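Local coordinates for aspartate semialdehyde dehydrogenase (Francisella tularensis subsp. tularensis, PDB 4WOJ), which probably catalyses the NADPH-dependent reductive dephosphorylation of L-aspartyl-4-phosphate to L-aspartate-semialdehyde, a step toward lysine, methionine and threonine, at residues V19-S30 and L353-R362. Numbering follows the deposited sequence.
Sequences VGSVLMSRMIES and LLWGAAEPLR
The segments 19-30 and 354-362 of two helices pass with their axes 8.5 Å apart and running in broadly the same sense, crossing at -48°. At Leu23 and Ala358 the CA atoms come within 5.1 Å. The small side chain of Ala358 suits this close approach: Ala358 CB lies 3.8 Å from Val19 O and also meets Val22 and Leu23. Val19 straddles Ala357, both branches touching its CB, and CG2 reaches on to Leu353 CD2; Val22 CG2 packs on Leu353 CB, and Leu199 of the second subunit adjoins Val22 and Leu353. Helix 18-30 follows the first strand of the Rossmann-type NAD-binding domain, whereas helix 354-369 follows the last strand, 343-351, of the dimerisation domain's mixed sheet and packs back against the NAD-binding domain. The seam passes near the predicted nucleophile Cys141, whose side chain is about 6 Å from that of Ala357. Farther along, charge replaces methyls. Arg26, bent at chi2 and chi3, grips Glu359 side-on: NE donates to OE1 at 3.0 Å and NH2 to OE2 at 2.8 Å, both nearly straight and both from above the carboxylate plane. Arg362 NH1 reaches Glu359 OE2 from the opposite face, at 2.7 Å. This shared anion probably offsets the closeness of the two arginines. With CG anti to its backbone N (chi1 -172°), Arg362 lays its aliphatic stem among Leu23, Arg26 and Met27, its CB 3.6 Å from Leu23 CD1, while Ser30 OG sits over one guanidinium face and NH2 continues to a salt bridge with Asp32.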
ATOM      1  N   VAL B  19      -3.651 -20.701  -9.548  1.00 41.65           N
ATOM      2  CA  VAL B  19      -2.232 -21.031  -9.626  1.00 37.00           C
ATOM      3  C   VAL B  19      -2.124 -22.147 -10.657  1.00 39.32           C
ATOM      4  O   VAL B  19      -1.275 -22.115 -11.560  1.00 40.19           O
ATOM      5  CB  VAL B  19      -1.676 -21.519  -8.270  1.00 35.78           C
ATOM      6  CG1 VAL B  19      -0.223 -21.990  -8.410  1.00 35.77           C
ATOM      7  CG2 VAL B  19      -1.756 -20.414  -7.225  1.00 35.71           C
ATOM      8  N   GLY B  20      -3.017 -23.121 -10.507  1.00 39.43           N
ATOM      9  CA  GLY B  20      -3.078 -24.309 -11.373  1.00 43.23           C
ATOM     10  C   GLY B  20      -3.326 -24.027 -12.850  1.00 42.90           C
ATOM     11  O   GLY B  20      -2.716 -24.664 -13.697  1.00 45.92           O
ATOM     12  N   SER B  21      -4.183 -23.070 -13.176  1.00 38.83           N
ATOM     13  CA  SER B  21      -4.351 -22.708 -14.592  1.00 41.19           C
ATOM     14  C   SER B  21      -3.124 -21.997 -15.111  1.00 37.34           C
ATOM     15  O   SER B  21      -2.722 -22.147 -16.264  1.00 38.75           O
ATOM     16  CB  SER B  21      -5.544 -21.784 -14.800  1.00 42.16           C
ATOM     17  OG  SER B  21      -6.505 -22.012 -13.813  1.00 48.15           O
ATOM     18  N   VAL B  22      -2.528 -21.185 -14.249  1.00 35.54           N
ATOM     19  CA  VAL B  22      -1.379 -20.422 -14.667  1.00 31.36           C
ATOM     20  C   VAL B  22      -0.217 -21.394 -14.905  1.00 30.26           C
ATOM     21  O   VAL B  22       0.556 -21.234 -15.847  1.00 29.11           O
ATOM     22  CB  VAL B  22      -1.090 -19.316 -13.666  1.00 34.82           C
ATOM     23  CG1 VAL B  22       0.255 -18.662 -13.966  1.00 35.21           C
ATOM     24  CG2 VAL B  22      -2.227 -18.288 -13.732  1.00 34.68           C
ATOM     25  N   LEU B  23      -0.176 -22.458 -14.117  1.00 28.10           N
ATOM     26  CA  LEU B  23       0.831 -23.494 -14.283  1.00 30.73           C
ATOM     27  C   LEU B  23       0.637 -24.259 -15.580  1.00 31.80           C
ATOM     28  O   LEU B  23       1.569 -24.400 -16.359  1.00 31.51           O
ATOM     29  CB  LEU B  23       0.789 -24.452 -13.099  1.00 31.71           C
ATOM     30  CG  LEU B  23       1.753 -25.611 -13.192  1.00 32.07           C
ATOM     31  CD1 LEU B  23       3.161 -25.108 -13.086  1.00 32.62           C
ATOM     32  CD2 LEU B  23       1.455 -26.664 -12.127  1.00 33.37           C
ATOM     33  N   MET B  24      -0.586 -24.737 -15.812  1.00 33.60           N
ATOM     34  CA  MET B  24      -0.935 -25.387 -17.073  1.00 31.52           C
ATOM     35  C   MET B  24      -0.534 -24.512 -18.212  1.00 29.81           C
ATOM     36  O   MET B  24       0.167 -24.936 -19.119  1.00 33.22           O
ATOM     37  CB  MET B  24      -2.436 -25.613 -17.191  1.00 36.39           C
ATOM     38  CG  MET B  24      -3.018 -26.624 -16.229  1.00 36.81           C
ATOM     39  SD  MET B  24      -2.104 -28.151 -16.257  1.00 40.97           S
ATOM     40  CE  MET B  24      -1.270 -28.030 -14.668  1.00 40.78           C
ATOM     41  N   SER B  25      -0.972 -23.269 -18.187  1.00 28.58           N
ATOM     42  CA  SER B  25      -0.637 -22.394 -19.303  1.00 27.59           C
ATOM     43  C   SER B  25       0.848 -22.265 -19.513  1.00 27.01           C
ATOM     44  O   SER B  25       1.319 -22.122 -20.626  1.00 28.37           O
ATOM     45  CB  SER B  25      -1.201 -21.016 -19.097  1.00 29.81           C
ATOM     46  OG  SER B  25      -0.439 -20.088 -19.875  1.00 33.27           O
ATOM     47  N   ARG B  26       1.610 -22.278 -18.425  1.00 28.81           N
ATOM     48  CA  ARG B  26       3.044 -22.035 -18.526  1.00 26.85           C
ATOM     49  C   ARG B  26       3.734 -23.284 -19.038  1.00 25.28           C
ATOM     50  O   ARG B  26       4.742 -23.217 -19.772  1.00 22.32           O
ATOM     51  CB  ARG B  26       3.616 -21.574 -17.179  1.00 29.86           C
ATOM     52  CG  ARG B  26       3.347 -20.097 -16.921  1.00 30.70           C
ATOM     53  CD  ARG B  26       4.184 -19.210 -17.838  1.00 31.57           C
ATOM     54  NE  ARG B  26       5.621 -19.449 -17.650  1.00 31.51           N
ATOM     55  CZ  ARG B  26       6.557 -19.264 -18.579  1.00 31.32           C
ATOM     56  NH1 ARG B  26       6.227 -18.827 -19.793  1.00 32.80           N
ATOM     57  NH2 ARG B  26       7.831 -19.498 -18.294  1.00 28.53           N
ATOM     58  N   MET B  27       3.158 -24.425 -18.681  1.00 25.03           N
ATOM     59  CA  MET B  27       3.628 -25.695 -19.218  1.00 27.96           C
ATOM     60  C   MET B  27       3.347 -25.881 -20.712  1.00 31.57           C
ATOM     61  O   MET B  27       4.231 -26.307 -21.457  1.00 31.65           O
ATOM     62  CB  MET B  27       3.097 -26.846 -18.387  1.00 28.47           C
ATOM     63  CG  MET B  27       3.797 -26.876 -17.026  1.00 25.15           C
ATOM     64  SD  MET B  27       3.162 -28.119 -15.899  1.00 26.11           S
ATOM     65  CE  MET B  27       3.945 -29.597 -16.547  1.00 25.16           C
ATOM     66  N   ILE B  28       2.149 -25.526 -21.166  1.00 34.29           N
ATOM     67  CA  ILE B  28       1.842 -25.642 -22.600  1.00 36.51           C
ATOM     68  C   ILE B  28       2.890 -24.840 -23.376  1.00 36.97           C
ATOM     69  O   ILE B  28       3.583 -25.347 -24.262  1.00 36.50           O
ATOM     70  CB  ILE B  28       0.456 -25.068 -22.906  1.00 38.32           C
ATOM     71  CG1 ILE B  28      -0.653 -25.895 -22.261  1.00 40.56           C
ATOM     72  CG2 ILE B  28       0.255 -24.940 -24.388  1.00 38.66           C
ATOM     73  CD1 ILE B  28      -0.750 -27.312 -22.753  1.00 43.71           C
ATOM     74  N   GLU B  29       2.980 -23.571 -23.004  1.00 36.88           N
ATOM     75  CA  GLU B  29       3.891 -22.567 -23.606  1.00 38.58           C
ATOM     76  C   GLU B  29       5.360 -23.020 -23.686  1.00 40.47           C
ATOM     77  O   GLU B  29       6.068 -22.676 -24.636  1.00 41.31           O
ATOM     78  CB  GLU B  29       3.771 -21.310 -22.735  1.00 43.14           C
ATOM     79  CG  GLU B  29       4.230 -19.987 -23.296  1.00 48.83           C
ATOM     80  CD  GLU B  29       3.832 -18.833 -22.380  1.00 54.83           C
ATOM     81  OE1 GLU B  29       3.167 -19.099 -21.333  1.00 54.92           O
ATOM     82  OE2 GLU B  29       4.171 -17.659 -22.714  1.00 59.75           O
ATOM     83  N   SER B  30       5.797 -23.786 -22.673  1.00 41.01           N
ATOM     84  CA  SER B  30       7.197 -24.249 -22.523  1.00 37.21           C
ATOM     85  C   SER B  30       7.423 -25.671 -23.012  1.00 36.27           C
ATOM     86  O   SER B  30       8.526 -26.181 -22.924  1.00 30.69           O
ATOM     87  CB  SER B  30       7.624 -24.233 -21.045  1.00 38.22           C
ATOM     88  OG  SER B  30       7.412 -22.994 -20.434  1.00 36.27           O
ATOM     89  N   LEU B 353       0.619 -14.993  -9.144  1.00 24.51           N
ATOM     90  CA  LEU B 353       0.299 -16.311  -9.674  1.00 22.63           C
ATOM     91  C   LEU B 353       1.449 -17.008 -10.355  1.00 23.19           C
ATOM     92  O   LEU B 353       1.540 -18.216 -10.339  1.00 22.87           O
ATOM     93  CB  LEU B 353      -0.883 -16.187 -10.615  1.00 25.64           C
ATOM     94  CG  LEU B 353      -2.165 -15.814  -9.856  1.00 26.93           C
ATOM     95  CD1 LEU B 353      -3.315 -15.504 -10.775  1.00 26.68           C
ATOM     96  CD2 LEU B 353      -2.599 -16.928  -8.919  1.00 27.46           C
ATOM     97  N   LEU B 354       2.354 -16.253 -10.943  1.00 25.02           N
ATOM     98  CA  LEU B 354       3.450 -16.822 -11.707  1.00 25.59           C
ATOM     99  C   LEU B 354       4.705 -16.967 -10.817  1.00 23.75           C
ATOM    100  O   LEU B 354       4.933 -17.980 -10.180  1.00 22.31           O
ATOM    101  CB  LEU B 354       3.763 -15.906 -12.887  1.00 26.51           C
ATOM    102  CG  LEU B 354       2.747 -15.801 -13.996  1.00 29.43           C
ATOM    103  CD1 LEU B 354       2.997 -14.630 -14.918  1.00 30.36           C
ATOM    104  CD2 LEU B 354       2.709 -17.074 -14.822  1.00 30.65           C
ATOM    105  N   TRP B 355       5.522 -15.953 -10.758  1.00 23.24           N
ATOM    106  CA  TRP B 355       6.735 -16.075  -9.905  1.00 24.74           C
ATOM    107  C   TRP B 355       6.363 -16.281  -8.433  1.00 24.89           C
ATOM    108  O   TRP B 355       7.028 -17.018  -7.688  1.00 27.73           O
ATOM    109  CB  TRP B 355       7.675 -14.893 -10.106  1.00 23.25           C
ATOM    110  CG  TRP B 355       8.684 -15.141 -11.182  1.00 20.95           C
ATOM    111  CD1 TRP B 355       8.934 -14.360 -12.273  1.00 20.55           C
ATOM    112  CD2 TRP B 355       9.557 -16.253 -11.280  1.00 20.18           C
ATOM    113  NE1 TRP B 355       9.917 -14.922 -13.037  1.00 20.54           N
ATOM    114  CE2 TRP B 355      10.325 -16.083 -12.441  1.00 19.32           C
ATOM    115  CE3 TRP B 355       9.775 -17.372 -10.491  1.00 20.62           C
ATOM    116  CZ2 TRP B 355      11.289 -16.985 -12.831  1.00 19.68           C
ATOM    117  CZ3 TRP B 355      10.728 -18.262 -10.875  1.00 21.20           C
ATOM    118  CH2 TRP B 355      11.478 -18.074 -12.037  1.00 20.55           C
ATOM    119  N   GLY B 356       5.274 -15.654  -8.034  1.00 24.42           N
ATOM    120  CA  GLY B 356       4.714 -15.866  -6.712  1.00 23.79           C
ATOM    121  C   GLY B 356       4.203 -17.255  -6.411  1.00 26.26           C
ATOM    122  O   GLY B 356       4.166 -17.646  -5.251  1.00 24.81           O
ATOM    123  N   ALA B 357       3.703 -17.987  -7.415  1.00 27.83           N
ATOM    124  CA  ALA B 357       3.130 -19.298  -7.095  1.00 24.05           C
ATOM    125  C   ALA B 357       3.519 -20.398  -8.064  1.00 23.98           C
ATOM    126  O   ALA B 357       4.214 -21.325  -7.693  1.00 24.52           O
ATOM    127  CB  ALA B 357       1.623 -19.183  -6.964  1.00 22.92           C
ATOM    128  N   ALA B 358       3.067 -20.279  -9.308  1.00 24.03           N
ATOM    129  CA  ALA B 358       3.220 -21.322 -10.325  1.00 21.49           C
ATOM    130  C   ALA B 358       4.611 -21.560 -10.837  1.00 21.74           C
ATOM    131  O   ALA B 358       5.010 -22.718 -11.016  1.00 22.88           O
ATOM    132  CB  ALA B 358       2.304 -20.994 -11.501  1.00 22.30           C
ATOM    133  N   GLU B 359       5.346 -20.500 -11.153  1.00 21.27           N
ATOM    134  CA  GLU B 359       6.578 -20.629 -11.945  1.00 21.71           C
ATOM    135  C   GLU B 359       7.665 -21.449 -11.258  1.00 22.44           C
ATOM    136  O   GLU B 359       8.327 -22.265 -11.905  1.00 22.60           O
ATOM    137  CB  GLU B 359       7.089 -19.238 -12.378  1.00 21.98           C
ATOM    138  CG  GLU B 359       8.170 -19.179 -13.478  1.00 21.94           C
ATOM    139  CD  GLU B 359       7.776 -19.864 -14.791  1.00 23.52           C
ATOM    140  OE1 GLU B 359       6.595 -20.235 -14.960  1.00 23.88           O
ATOM    141  OE2 GLU B 359       8.665 -20.073 -15.646  1.00 22.29           O
ATOM    142  N   PRO B 360       7.869 -21.239  -9.943  1.00 22.61           N
ATOM    143  CA  PRO B 360       8.925 -21.976  -9.278  1.00 21.67           C
ATOM    144  C   PRO B 360       8.690 -23.470  -9.292  1.00 23.68           C
ATOM    145  O   PRO B 360       9.647 -24.282  -9.330  1.00 26.18           O
ATOM    146  CB  PRO B 360       8.864 -21.440  -7.848  1.00 21.78           C
ATOM    147  CG  PRO B 360       8.258 -20.080  -7.998  1.00 22.24           C
ATOM    148  CD  PRO B 360       7.253 -20.227  -9.067  1.00 21.39           C
ATOM    149  N   LEU B 361       7.419 -23.824  -9.220  1.00 23.48           N
ATOM    150  CA  LEU B 361       7.017 -25.214  -9.150  1.00 23.50           C
ATOM    151  C   LEU B 361       7.349 -25.892 -10.462  1.00 25.73           C
ATOM    152  O   LEU B 361       8.050 -26.916 -10.473  1.00 23.41           O
ATOM    153  CB  LEU B 361       5.521 -25.299  -8.813  1.00 23.72           C
ATOM    154  CG  LEU B 361       5.110 -24.644  -7.479  1.00 23.52           C
ATOM    155  CD1 LEU B 361       3.711 -25.069  -7.080  1.00 23.51           C
ATOM    156  CD2 LEU B 361       6.122 -24.986  -6.355  1.00 23.85           C
ATOM    157  N   ARG B 362       6.827 -25.308 -11.554  1.00 26.83           N
ATOM    158  CA  ARG B 362       7.150 -25.714 -12.929  1.00 27.78           C
ATOM    159  C   ARG B 362       8.628 -25.902 -13.136  1.00 27.10           C
ATOM    160  O   ARG B 362       9.055 -26.855 -13.757  1.00 29.53           O
ATOM    161  CB  ARG B 362       6.669 -24.672 -13.942  1.00 29.81           C
ATOM    162  CG  ARG B 362       6.804 -25.117 -15.388  1.00 33.34           C
ATOM    163  CD  ARG B 362       6.481 -23.992 -16.389  1.00 34.54           C
ATOM    164  NE  ARG B 362       7.534 -22.977 -16.482  1.00 35.81           N
ATOM    165  CZ  ARG B 362       8.695 -23.121 -17.129  1.00 34.33           C
ATOM    166  NH1 ARG B 362       9.576 -22.136 -17.150  1.00 32.36           N
ATOM    167  NH2 ARG B 362       8.985 -24.238 -17.753  1.00 36.24           N
TER